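Long-range contacts in uncharacterized protein (Staphylococcus aureus subsp. aureus Mu50, PDB 4QPV), which is of unknown function but belongs to the DUF1672 family, whose members probably share its fold of kinked-helix-beta-beta-beta repeats: residues A[21-26]-A[265-270]; A[65-70]-A[83-88]; A[149-154]-A[241-246]; A[178-183]-A[213-218]. All coordinates share one frame; numbering follows the deposited sequence.

Interaction 1. Residues A[21-26]-A[265-270]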
# COMPACT_ATOMS: atom_id res chain seq x y z
N GLU A 21 -14.32 -10.54 -13.58
CA GLU A 21 -12.93 -10.25 -13.90
C GLU A 21 -12.87 -9.25 -15.04
O GLU A 21 -13.76 -9.23 -15.88
CB GLU A 21 -12.19 -11.54 -14.25
CG GLU A 21 -10.91 -11.72 -13.44
CD GLU A 21 -10.25 -13.08 -13.55
OE1 GLU A 21 -10.10 -13.58 -14.69
OE2 GLU A 21 -9.84 -13.62 -12.50
N MSE A 22 -11.84 -8.43 -15.03
CA MSE A 22 -11.57 -7.40 -16.01
C MSE A 22 -10.10 -7.30 -16.25
O MSE A 22 -9.31 -7.65 -15.37
CB MSE A 22 -12.05 -6.08 -15.39
CG MSE A 22 -12.52 -5.06 -16.36
SE MSE A 22 -13.19 -3.61 -15.27
CE MSE A 22 -14.87 -4.11 -15.13
N GLU A 23 -9.71 -6.71 -17.40
CA GLU A 23 -8.31 -6.39 -17.67
C GLU A 23 -7.84 -5.36 -16.64
O GLU A 23 -8.54 -4.37 -16.38
CB GLU A 23 -8.13 -5.87 -19.10
CG GLU A 23 -8.38 -6.96 -20.13
CD GLU A 23 -8.35 -6.53 -21.58
OE1 GLU A 23 -7.48 -5.71 -21.95
OE2 GLU A 23 -9.16 -7.07 -22.36
N ALA A 24 -6.69 -5.62 -16.02
CA ALA A 24 -6.14 -4.72 -15.00
C ALA A 24 -5.95 -3.29 -15.54
O ALA A 24 -6.16 -2.33 -14.79
CB ALA A 24 -4.83 -5.25 -14.50
N SER A 25 -5.61 -3.14 -16.84
CA SER A 25 -5.41 -1.83 -17.47
C SER A 25 -6.71 -1.00 -17.53
O SER A 25 -6.65 0.23 -17.65
CB SER A 25 -4.84 -2.01 -18.88
OG SER A 25 -5.79 -2.70 -19.68
N LYS A 26 -7.86 -1.64 -17.46
CA LYS A 26 -9.14 -0.95 -17.54
C LYS A 26 -9.87 -0.92 -16.17
O LYS A 26 -10.92 -0.29 -16.04
CB LYS A 26 -10.01 -1.61 -18.62
CG LYS A 26 -9.43 -1.39 -20.02
CD LYS A 26 -9.99 -2.32 -21.08
CE LYS A 26 -9.17 -2.21 -22.35
NZ LYS A 26 -9.61 -3.19 -23.38
N SER A 265 1.86 -11.43 -13.33
CA SER A 265 0.72 -12.35 -13.47
C SER A 265 0.02 -12.13 -14.82
O SER A 265 0.48 -11.32 -15.63
CB SER A 265 -0.25 -12.14 -12.32
OG SER A 265 -0.79 -10.82 -12.35
N ASN A 266 -1.14 -12.76 -15.03
CA ASN A 266 -1.89 -12.54 -16.27
C ASN A 266 -2.55 -11.13 -16.24
O ASN A 266 -2.40 -10.39 -15.26
CB ASN A 266 -2.89 -13.69 -16.53
CG ASN A 266 -4.09 -13.74 -15.62
OD1 ASN A 266 -4.45 -12.77 -14.94
ND2 ASN A 266 -4.78 -14.88 -15.62
N LYS A 267 -3.23 -10.74 -17.33
CA LYS A 267 -3.76 -9.38 -17.49
C LYS A 267 -5.01 -9.08 -16.68
O LYS A 267 -5.49 -7.94 -16.74
CB LYS A 267 -4.06 -9.12 -18.99
CG LYS A 267 -5.21 -9.94 -19.57
CD LYS A 267 -5.55 -9.51 -21.01
CE LYS A 267 -4.56 -9.98 -22.05
NZ LYS A 267 -4.98 -9.60 -23.42
N TYR A 268 -5.56 -10.06 -15.95
CA TYR A 268 -6.86 -9.89 -15.30
C TYR A 268 -6.80 -9.56 -13.82
O TYR A 268 -5.81 -9.82 -13.15
CB TYR A 268 -7.71 -11.14 -15.49
CG TYR A 268 -7.96 -11.45 -16.95
CD1 TYR A 268 -8.89 -10.72 -17.68
CD2 TYR A 268 -7.25 -12.45 -17.60
CE1 TYR A 268 -9.11 -10.98 -19.04
CE2 TYR A 268 -7.47 -12.73 -18.95
CZ TYR A 268 -8.40 -11.99 -19.67
OH TYR A 268 -8.62 -12.26 -21.00
N ILE A 269 -7.90 -8.99 -13.32
CA ILE A 269 -8.04 -8.63 -11.92
C ILE A 269 -9.47 -8.90 -11.49
O ILE A 269 -10.41 -8.61 -12.24
CB ILE A 269 -7.58 -7.17 -11.61
CG1 ILE A 269 -7.48 -6.89 -10.06
CG2 ILE A 269 -8.44 -6.11 -12.30
CD1 ILE A 269 -6.33 -7.65 -9.30
N ASN A 270 -9.63 -9.47 -10.30
CA ASN A 270 -10.96 -9.73 -9.73
C ASN A 270 -11.56 -8.37 -9.33
O ASN A 270 -10.96 -7.66 -8.52
CB ASN A 270 -10.82 -10.67 -8.53
CG ASN A 270 -12.13 -11.13 -7.98
OD1 ASN A 270 -12.88 -10.37 -7.36
ND2 ASN A 270 -12.43 -12.38 -8.18
O HOH W 1 -7.64 -14.93 -14.19
O HOH W 2 -4.46 -5.74 -18.07
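Met22 and Ile269 form the hydrogen-bonded pair of a small two-stranded antiparallel ribbon, in which strand 21-23, close to the N-terminus, lies against strand 268-270. Backbone bonds come first. Met22 N donates to Ile269 O at 3.1 Å, and Ile269 N returns a bond to Met22 O at 2.8 Å. Ala24 N meets Lys267 O at 2.7 Å in an almost straight bond (173° at the hydrogen). The same carbonyl also accepts from a water that takes the N-H of Ser25.

Apolar packing is modest. The CG2 branch of Ile269 rests 3.8 Å from Ala24 CA, and Phe226 of strand 220-227 touches both residues. Selenomethionine Met22 extends on the same face of the ribbon as Ile269.

The longer side chains add lateral contacts. Glu21 and Tyr268 cross at about a right angle, with Glu21 OE1 3.5 Å from Tyr268 CB, and a water links OE1 to Asn266 ND2. Lys267 and Glu23 lie side by side and point the same way, with Lys267 CD 3.9 Å from Glu23 CG. Lys267 NZ forms a salt bridge with Asp230, Glu23 OE1 one with Lys26 NZ. Lys267 CG, set between the backbone N and the carbonyl carbon (chi1 68°), sits 3.6 Å above the centre of the Tyr268 ring. Asn266 closes an Asx turn, its OD1 taking Tyr268 N from above the carbonyl plane at 3.1 Å.

Interaction 2. Residues A[65-70]-A[83-88]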
# COMPACT_ATOMS: atom_id res chain seq x y z
N LEU A 65 -0.82 12.42 11.51
CA LEU A 65 -0.71 12.62 10.07
C LEU A 65 -2.01 13.10 9.44
O LEU A 65 -3.10 12.66 9.82
CB LEU A 65 -0.28 11.32 9.39
CG LEU A 65 1.17 10.88 9.69
CD1 LEU A 65 1.36 9.41 9.36
CD2 LEU A 65 2.19 11.76 8.95
N LYS A 66 -1.87 13.97 8.44
CA LYS A 66 -2.98 14.49 7.65
C LYS A 66 -3.23 13.53 6.47
O LYS A 66 -2.34 13.31 5.65
CB LYS A 66 -2.68 15.92 7.17
CG LYS A 66 -3.90 16.67 6.62
CD LYS A 66 -3.54 17.89 5.77
CE LYS A 66 -3.03 19.08 6.57
NZ LYS A 66 -2.52 20.16 5.69
N VAL A 67 -4.42 12.92 6.42
CA VAL A 67 -4.76 11.98 5.35
C VAL A 67 -6.03 12.48 4.67
O VAL A 67 -6.73 13.34 5.22
CB VAL A 67 -4.90 10.48 5.83
CG1 VAL A 67 -3.68 10.05 6.63
CG2 VAL A 67 -6.18 10.28 6.67
N LYS A 68 -6.33 11.93 3.50
CA LYS A 68 -7.54 12.24 2.73
C LYS A 68 -8.28 10.92 2.40
O LYS A 68 -7.68 10.01 1.83
CB LYS A 68 -7.16 13.00 1.44
CG LYS A 68 -8.36 13.49 0.62
CD LYS A 68 -8.91 14.81 1.14
CE LYS A 68 -10.09 15.30 0.35
NZ LYS A 68 -10.84 16.36 1.09
N ALA A 69 -9.59 10.85 2.73
CA ALA A 69 -10.39 9.67 2.38
C ALA A 69 -10.46 9.49 0.85
O ALA A 69 -10.63 10.47 0.12
CB ALA A 69 -11.80 9.80 2.95
N THR A 70 -10.29 8.27 0.38
CA THR A 70 -10.38 7.97 -1.05
C THR A 70 -11.59 7.10 -1.35
O THR A 70 -12.02 7.02 -2.50
CB THR A 70 -9.12 7.24 -1.54
OG1 THR A 70 -9.03 6.01 -0.83
CG2 THR A 70 -7.86 8.07 -1.36
N VAL A 83 -7.84 5.58 2.99
CA VAL A 83 -7.23 6.90 3.03
C VAL A 83 -5.90 6.91 2.27
O VAL A 83 -5.24 5.88 2.16
CB VAL A 83 -7.03 7.43 4.49
CG1 VAL A 83 -8.36 7.51 5.27
CG2 VAL A 83 -5.99 6.60 5.27
N HIS A 84 -5.51 8.08 1.77
CA HIS A 84 -4.21 8.31 1.17
C HIS A 84 -3.52 9.39 1.97
O HIS A 84 -4.13 10.41 2.32
CB HIS A 84 -4.30 8.69 -0.33
CG HIS A 84 -2.94 8.92 -0.96
ND1 HIS A 84 -2.07 7.87 -1.21
CD2 HIS A 84 -2.36 10.08 -1.35
CE1 HIS A 84 -1.00 8.42 -1.76
NE2 HIS A 84 -1.12 9.74 -1.88
N CYS A 85 -2.26 9.15 2.29
CA CYS A 85 -1.43 10.09 3.01
C CYS A 85 -0.29 10.53 2.11
O CYS A 85 0.32 9.70 1.44
CB CYS A 85 -0.88 9.45 4.29
SG CYS A 85 0.13 10.57 5.30
N ASP A 86 -0.03 11.85 2.10
CA ASP A 86 1.12 12.46 1.42
C ASP A 86 1.42 13.70 2.25
O ASP A 86 1.03 14.81 1.90
CB ASP A 86 0.89 12.72 -0.08
CG ASP A 86 2.15 13.17 -0.84
OD1 ASP A 86 3.15 13.53 -0.17
OD2 ASP A 86 2.15 13.11 -2.09
N ASP A 87 2.04 13.46 3.41
CA ASP A 87 2.26 14.48 4.43
C ASP A 87 3.71 14.45 4.87
O ASP A 87 4.16 13.43 5.39
CB ASP A 87 1.31 14.19 5.61
CG ASP A 87 1.28 15.25 6.70
OD1 ASP A 87 1.86 16.35 6.48
OD2 ASP A 87 0.65 15.00 7.75
N HIS A 88 4.45 15.56 4.64
CA HIS A 88 5.89 15.67 4.97
C HIS A 88 6.66 14.49 4.30
O HIS A 88 7.53 13.86 4.91
CB HIS A 88 6.12 15.71 6.50
CG HIS A 88 5.64 16.97 7.17
ND1 HIS A 88 4.29 17.20 7.40
CD2 HIS A 88 6.35 18.00 7.67
CE1 HIS A 88 4.23 18.37 8.02
NE2 HIS A 88 5.45 18.89 8.21
O HOH W 3 -2.00 13.79 3.08
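Asp87 swings its CG anti to its own backbone N (chi1 -173°), and Val67 sets CG1 anti to its carbonyl carbon (chi1 -51°); together these torsions place a carboxylate and a branched methyl pair against the facing strand. Asp87 OD2 accepts Lys66 N at 2.8 Å along a nearly straight N-H line (175°), met on the anti side of the carboxylate. Here a side chain, not a backbone carbonyl, accepts the N-H, while the Lys66 carbonyl is linked to Asp86 N through a water. The other carboxylate oxygen, OD1, receives His88 ND1 at 2.7 Å, so both oxygens of Asp87 are engaged.

Farther along, Lys68 and His84 form a hydrogen-bonded antiparallel pair: Lys68 N to His84 O and His84 N to Lys68 O are both 2.9 Å. Val67 divides its two methyls, CG2 meeting Val83 CB at 3.7 Å and CG1 meeting Cys85 CB at the same distance. On the His84 side of the strands, Thr70 CG2 packs 3.8 Å from His84 CB.

This is the hairpin of strands 67-75 and 78-87. Strand 90-98 extends the sheet beyond 78-87, with Phe92 against Cys85, and helix 48-63 lays Phe59 over Val67 and Val83.

Interaction 3. Residues A[149-154]-A[241-246]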
# COMPACT_ATOMS: atom_id res chain seq x y z
N LYS A 149 7.86 -1.10 -19.45
CA LYS A 149 6.57 -1.75 -19.61
C LYS A 149 6.35 -2.25 -21.06
O LYS A 149 5.75 -3.31 -21.22
CB LYS A 149 5.41 -0.87 -19.08
CG LYS A 149 5.14 0.44 -19.79
CD LYS A 149 4.15 1.29 -18.98
CE LYS A 149 2.74 1.29 -19.52
NZ LYS A 149 2.60 2.19 -20.70
N SER A 150 6.85 -1.54 -22.09
CA SER A 150 6.69 -2.01 -23.46
C SER A 150 7.58 -3.23 -23.76
O SER A 150 7.07 -4.23 -24.28
CB SER A 150 6.98 -0.88 -24.46
OG SER A 150 6.94 -1.42 -25.77
N LYS A 151 8.87 -3.14 -23.42
CA LYS A 151 9.84 -4.21 -23.69
C LYS A 151 9.41 -5.53 -23.02
O LYS A 151 9.48 -6.57 -23.68
CB LYS A 151 11.24 -3.81 -23.21
CG LYS A 151 12.32 -4.82 -23.63
CD LYS A 151 13.69 -4.53 -23.05
CE LYS A 151 14.70 -5.51 -23.61
NZ LYS A 151 16.00 -5.43 -22.88
N TYR A 152 9.01 -5.49 -21.74
CA TYR A 152 8.66 -6.71 -20.99
C TYR A 152 7.16 -6.97 -20.91
O TYR A 152 6.72 -7.87 -20.19
CB TYR A 152 9.32 -6.71 -19.61
CG TYR A 152 10.82 -6.81 -19.74
CD1 TYR A 152 11.44 -7.97 -20.21
CD2 TYR A 152 11.63 -5.71 -19.44
CE1 TYR A 152 12.83 -8.04 -20.35
CE2 TYR A 152 13.02 -5.77 -19.61
CZ TYR A 152 13.61 -6.94 -20.05
OH TYR A 152 14.98 -6.99 -20.19
N LYS A 153 6.39 -6.25 -21.75
CA LYS A 153 4.97 -6.47 -22.00
C LYS A 153 4.14 -6.56 -20.71
O LYS A 153 3.56 -7.61 -20.41
CB LYS A 153 4.80 -7.75 -22.84
CG LYS A 153 5.50 -7.68 -24.20
CD LYS A 153 5.38 -8.99 -24.94
CE LYS A 153 6.01 -8.96 -26.34
NZ LYS A 153 7.48 -8.81 -26.29
N TYR A 154 4.08 -5.47 -19.96
CA TYR A 154 3.27 -5.44 -18.74
C TYR A 154 2.67 -4.04 -18.53
O TYR A 154 3.04 -3.07 -19.19
CB TYR A 154 4.11 -5.88 -17.48
CG TYR A 154 5.28 -4.96 -17.15
CD1 TYR A 154 5.08 -3.76 -16.47
CD2 TYR A 154 6.58 -5.32 -17.47
CE1 TYR A 154 6.14 -2.89 -16.19
CE2 TYR A 154 7.65 -4.45 -17.23
CZ TYR A 154 7.43 -3.25 -16.57
OH TYR A 154 8.50 -2.42 -16.34
N MSE A 241 11.28 -12.41 -17.31
CA MSE A 241 11.38 -11.87 -15.94
C MSE A 241 12.81 -12.03 -15.40
O MSE A 241 13.33 -11.10 -14.76
CB MSE A 241 10.34 -12.50 -15.01
CG MSE A 241 8.90 -12.03 -15.34
SE MSE A 241 8.71 -10.05 -15.22
CE MSE A 241 8.73 -9.60 -17.08
N ILE A 242 13.46 -13.14 -15.72
CA ILE A 242 14.86 -13.34 -15.34
C ILE A 242 15.69 -12.25 -16.00
O ILE A 242 16.53 -11.64 -15.35
CB ILE A 242 15.37 -14.77 -15.73
CG1 ILE A 242 14.77 -15.84 -14.78
CG2 ILE A 242 16.92 -14.84 -15.76
CD1 ILE A 242 14.92 -17.32 -15.33
N ASP A 243 15.41 -11.97 -17.28
CA ASP A 243 16.16 -10.96 -18.03
C ASP A 243 15.91 -9.56 -17.47
O ASP A 243 16.86 -8.81 -17.27
CB ASP A 243 15.84 -11.03 -19.52
CG ASP A 243 16.73 -10.11 -20.33
OD1 ASP A 243 17.97 -10.30 -20.30
OD2 ASP A 243 16.19 -9.19 -20.99
N PHE A 244 14.65 -9.22 -17.16
CA PHE A 244 14.34 -7.94 -16.57
C PHE A 244 15.04 -7.81 -15.20
O PHE A 244 15.60 -6.76 -14.93
CB PHE A 244 12.81 -7.73 -16.47
CG PHE A 244 12.34 -6.36 -16.02
CD1 PHE A 244 13.12 -5.23 -16.23
CD2 PHE A 244 11.09 -6.20 -15.44
CE1 PHE A 244 12.67 -3.96 -15.85
CE2 PHE A 244 10.63 -4.93 -15.05
CZ PHE A 244 11.43 -3.83 -15.26
N SER A 245 15.08 -8.89 -14.36
CA SER A 245 15.81 -8.83 -13.07
C SER A 245 17.29 -8.49 -13.30
O SER A 245 17.85 -7.65 -12.60
CB SER A 245 15.70 -10.16 -12.32
OG SER A 245 16.51 -10.11 -11.15
N GLU A 246 17.90 -9.12 -14.32
CA GLU A 246 19.30 -8.85 -14.65
C GLU A 246 19.50 -7.38 -15.05
O GLU A 246 20.46 -6.76 -14.60
CB GLU A 246 19.82 -9.80 -15.75
CG GLU A 246 19.91 -11.24 -15.24
CD GLU A 246 20.71 -11.45 -13.97
OE1 GLU A 246 21.87 -11.00 -13.91
OE2 GLU A 246 20.15 -12.04 -13.01
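Tyr152, Tyr154 and Phe244 form a buried aromatic cluster that joins the loop between helix 135-147 and strand 154-155 to the side of helix 234-249. Tyr152 sits in a type I turn running from Ser150 to Lys153, and its ring is sandwiched. Over the centre of one face stands Phe244 CB, 3.6 Å from the ring centroid and only 6° off the normal, a CH-pi contact. Over the opposite face lies the CG methylene of Lys151. Phe244 CG, anti to the backbone N (chi1 -173°), lies over the same face as its CB; the two rings are nearly parallel (22°) but displaced, with centroids 4.6 Å apart. The closest carbons are Tyr152 CE2 and Phe244 CD1, at 3.4 Å. Farther out along the Phe244 ring, Tyr154 approaches from the same side of the ring plane as Tyr152. These side chains run at about a right angle, yet their rings stay near parallel and barely overlap (centroids 5.7 Å apart). Tyr154 OH, 3.4 Å from Phe244 CZ, bonds to the Leu145 carbonyl.

Tyr152 OH donates to Asp243 OD2 at 2.6 Å from above the carboxylate plane, and receives a weak bond from Lys151 NZ. The nearby ammonium may polarise the phenol.

At the CB end of Tyr152, the selenomethionine Met241 brings its CE to 3.9 Å from Tyr152 CB. Met241 and Phe244 seat helix 234-249 on Leu262 of strand 259-265, while Met241 and Ser245 also reach strand 282-285.

Interaction 4. Residues A[178-183]-A[213-218]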
# COMPACT_ATOMS: atom_id res chain seq x y z
N THR A 178 6.56 -2.86 2.08
CA THR A 178 6.12 -3.41 3.36
C THR A 178 7.17 -3.10 4.43
O THR A 178 8.36 -3.35 4.19
CB THR A 178 5.85 -4.94 3.23
OG1 THR A 178 4.95 -5.17 2.14
CG2 THR A 178 5.27 -5.56 4.52
N ALA A 179 6.72 -2.62 5.59
CA ALA A 179 7.51 -2.27 6.77
C ALA A 179 7.19 -3.20 7.94
O ALA A 179 6.17 -3.90 7.92
CB ALA A 179 7.24 -0.83 7.17
N ILE A 180 8.04 -3.17 8.96
CA ILE A 180 7.87 -3.97 10.17
C ILE A 180 6.82 -3.30 11.08
O ILE A 180 6.94 -2.10 11.36
CB ILE A 180 9.24 -4.18 10.87
CG1 ILE A 180 10.22 -5.04 10.02
CG2 ILE A 180 9.11 -4.70 12.33
CD1 ILE A 180 9.74 -6.46 9.60
N PRO A 181 5.83 -4.07 11.58
CA PRO A 181 4.83 -3.49 12.49
C PRO A 181 5.36 -3.27 13.91
O PRO A 181 6.31 -3.93 14.34
CB PRO A 181 3.72 -4.54 12.49
CG PRO A 181 4.41 -5.83 12.24
CD PRO A 181 5.54 -5.50 11.32
N TYR A 182 4.75 -2.33 14.63
CA TYR A 182 5.05 -2.04 16.04
C TYR A 182 3.75 -1.63 16.69
O TYR A 182 2.75 -1.45 15.99
CB TYR A 182 6.13 -0.94 16.21
CG TYR A 182 7.50 -1.33 15.69
CD1 TYR A 182 8.30 -2.23 16.39
CD2 TYR A 182 7.96 -0.84 14.47
CE1 TYR A 182 9.55 -2.62 15.90
CE2 TYR A 182 9.21 -1.21 13.98
CZ TYR A 182 10.00 -2.10 14.70
OH TYR A 182 11.23 -2.47 14.21
N THR A 183 3.74 -1.49 18.00
CA THR A 183 2.53 -1.04 18.68
C THR A 183 2.35 0.48 18.50
O THR A 183 3.30 1.17 18.10
CB THR A 183 2.60 -1.40 20.17
OG1 THR A 183 3.68 -0.67 20.74
CG2 THR A 183 2.78 -2.90 20.40
N LEU A 213 14.92 -0.58 18.40
CA LEU A 213 13.88 -1.61 18.28
C LEU A 213 14.44 -2.96 17.81
O LEU A 213 13.68 -3.92 17.65
CB LEU A 213 12.75 -1.15 17.34
CG LEU A 213 11.81 -0.09 17.92
CD1 LEU A 213 11.12 0.68 16.81
CD2 LEU A 213 10.80 -0.69 18.89
N LYS A 214 15.77 -3.02 17.59
CA LYS A 214 16.55 -4.19 17.20
C LYS A 214 15.97 -4.86 15.93
O LYS A 214 15.68 -6.06 15.91
CB LYS A 214 16.66 -5.18 18.38
CG LYS A 214 17.66 -4.72 19.46
CD LYS A 214 17.07 -4.75 20.85
CE LYS A 214 17.96 -4.11 21.89
NZ LYS A 214 19.20 -4.90 22.16
N ASP A 215 15.83 -4.05 14.87
CA ASP A 215 15.39 -4.52 13.55
C ASP A 215 16.59 -4.51 12.60
O ASP A 215 17.09 -3.44 12.24
CB ASP A 215 14.22 -3.66 13.01
CG ASP A 215 13.81 -4.01 11.59
OD1 ASP A 215 13.92 -5.21 11.21
OD2 ASP A 215 13.38 -3.08 10.85
N LYS A 216 17.06 -5.70 12.20
CA LYS A 216 18.22 -5.87 11.32
C LYS A 216 17.79 -6.15 9.87
O LYS A 216 18.66 -6.26 8.99
CB LYS A 216 19.13 -7.00 11.83
CG LYS A 216 19.84 -6.66 13.14
CD LYS A 216 20.77 -7.78 13.59
CE LYS A 216 21.52 -7.45 14.86
NZ LYS A 216 20.63 -7.45 16.06
N SER A 217 16.46 -6.23 9.63
CA SER A 217 15.87 -6.52 8.32
C SER A 217 15.71 -5.25 7.48
O SER A 217 15.75 -4.13 7.99
CB SER A 217 14.51 -7.19 8.50
OG SER A 217 13.49 -6.26 8.81
N ARG A 218 15.47 -5.44 6.18
CA ARG A 218 15.23 -4.33 5.25
C ARG A 218 13.78 -4.37 4.78
O ARG A 218 13.21 -5.46 4.64
CB ARG A 218 16.17 -4.40 4.03
CG ARG A 218 17.62 -4.80 4.33
CD ARG A 218 18.45 -3.65 4.87
NE ARG A 218 19.84 -4.07 5.11
CZ ARG A 218 20.85 -3.85 4.27
NH1 ARG A 218 20.64 -3.21 3.13
NH2 ARG A 218 22.07 -4.26 4.57
O HOH W 4 11.90 -1.08 11.98
O HOH W 5 11.98 -4.92 15.43
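Tyr182 OH, which comes within 3.4 Å of Asp215 CB, is gripped by two waters. One lies 2.7 Å from Tyr182 OH, at the ring edge and in its plane, and passes a hydrogen bond of 2.7 Å to Asp215 OD2. The other sits 2.8 Å from Tyr182 OH and donates to Leu213 O at 3.0 Å. No direct hydrogen bond joins 178-183 to 213-218; water supplies the polar link.

Apolar contact accompanies the bridge. Leu213 and Tyr182 reach toward each other tip to tip, and over one face of the Tyr182 ring Leu213 CD1 stands 3.7 Å from the centroid, 14° off the normal, a CH-pi contact slightly displaced toward the rim. The other methyl, CD2, lies against ring atoms CD1 and CE1. The CB of Tyr182 already points toward 213-218, and chi1 of -65° sets CG anti to the carbonyl carbon.

The carboxylate of Asp215 is itself held in place. Its OD1 accepts both Ser217 N, from above the carboxylate plane, which makes an Asx turn, and Ser217 OG, at 2.7 Å on the syn lone pair. Against this Asx turn rests Ile180, whose CG1 lies 3.7 Å from Ser217 OG and also touches Asp215 OD2.

Each loop borders a helix. Thr183 is the N-cap of helix 184-190: its side chain caps a backbone N of the helix, while Glu186 OE1 accepts Thr183 N. Helix 199-212 ends in a Schellman motif at Lys214, and the Asx turn from Asp215 to Ser217 then leads the chain toward strand 220-227. The contact thus pairs an N-cap at one helix start with a Schellman motif and Asx turn after another helix.

Overall arrangement
The four contacts illustrate how one chain ties distant sequence together at several scales. Interaction 1 spans almost the whole modelled chain, bringing the N-terminal strand to 268-270, and the other three fall between its segments. Interaction 2, a local hairpin, closes before interaction 3 opens, and interaction 4 lies within the span of interaction 3. Interactions 1, 3 and 4 all border strands of the mixed sheet, such as 220-227 or 259-265, whereas interaction 2 belongs to the separate sheet 67-98. Centres of interactions 1 and 3 are about 18 Å apart, those of 1 and 4 about 33 Å. None touches another, so each ties its own parts of the chain together separately.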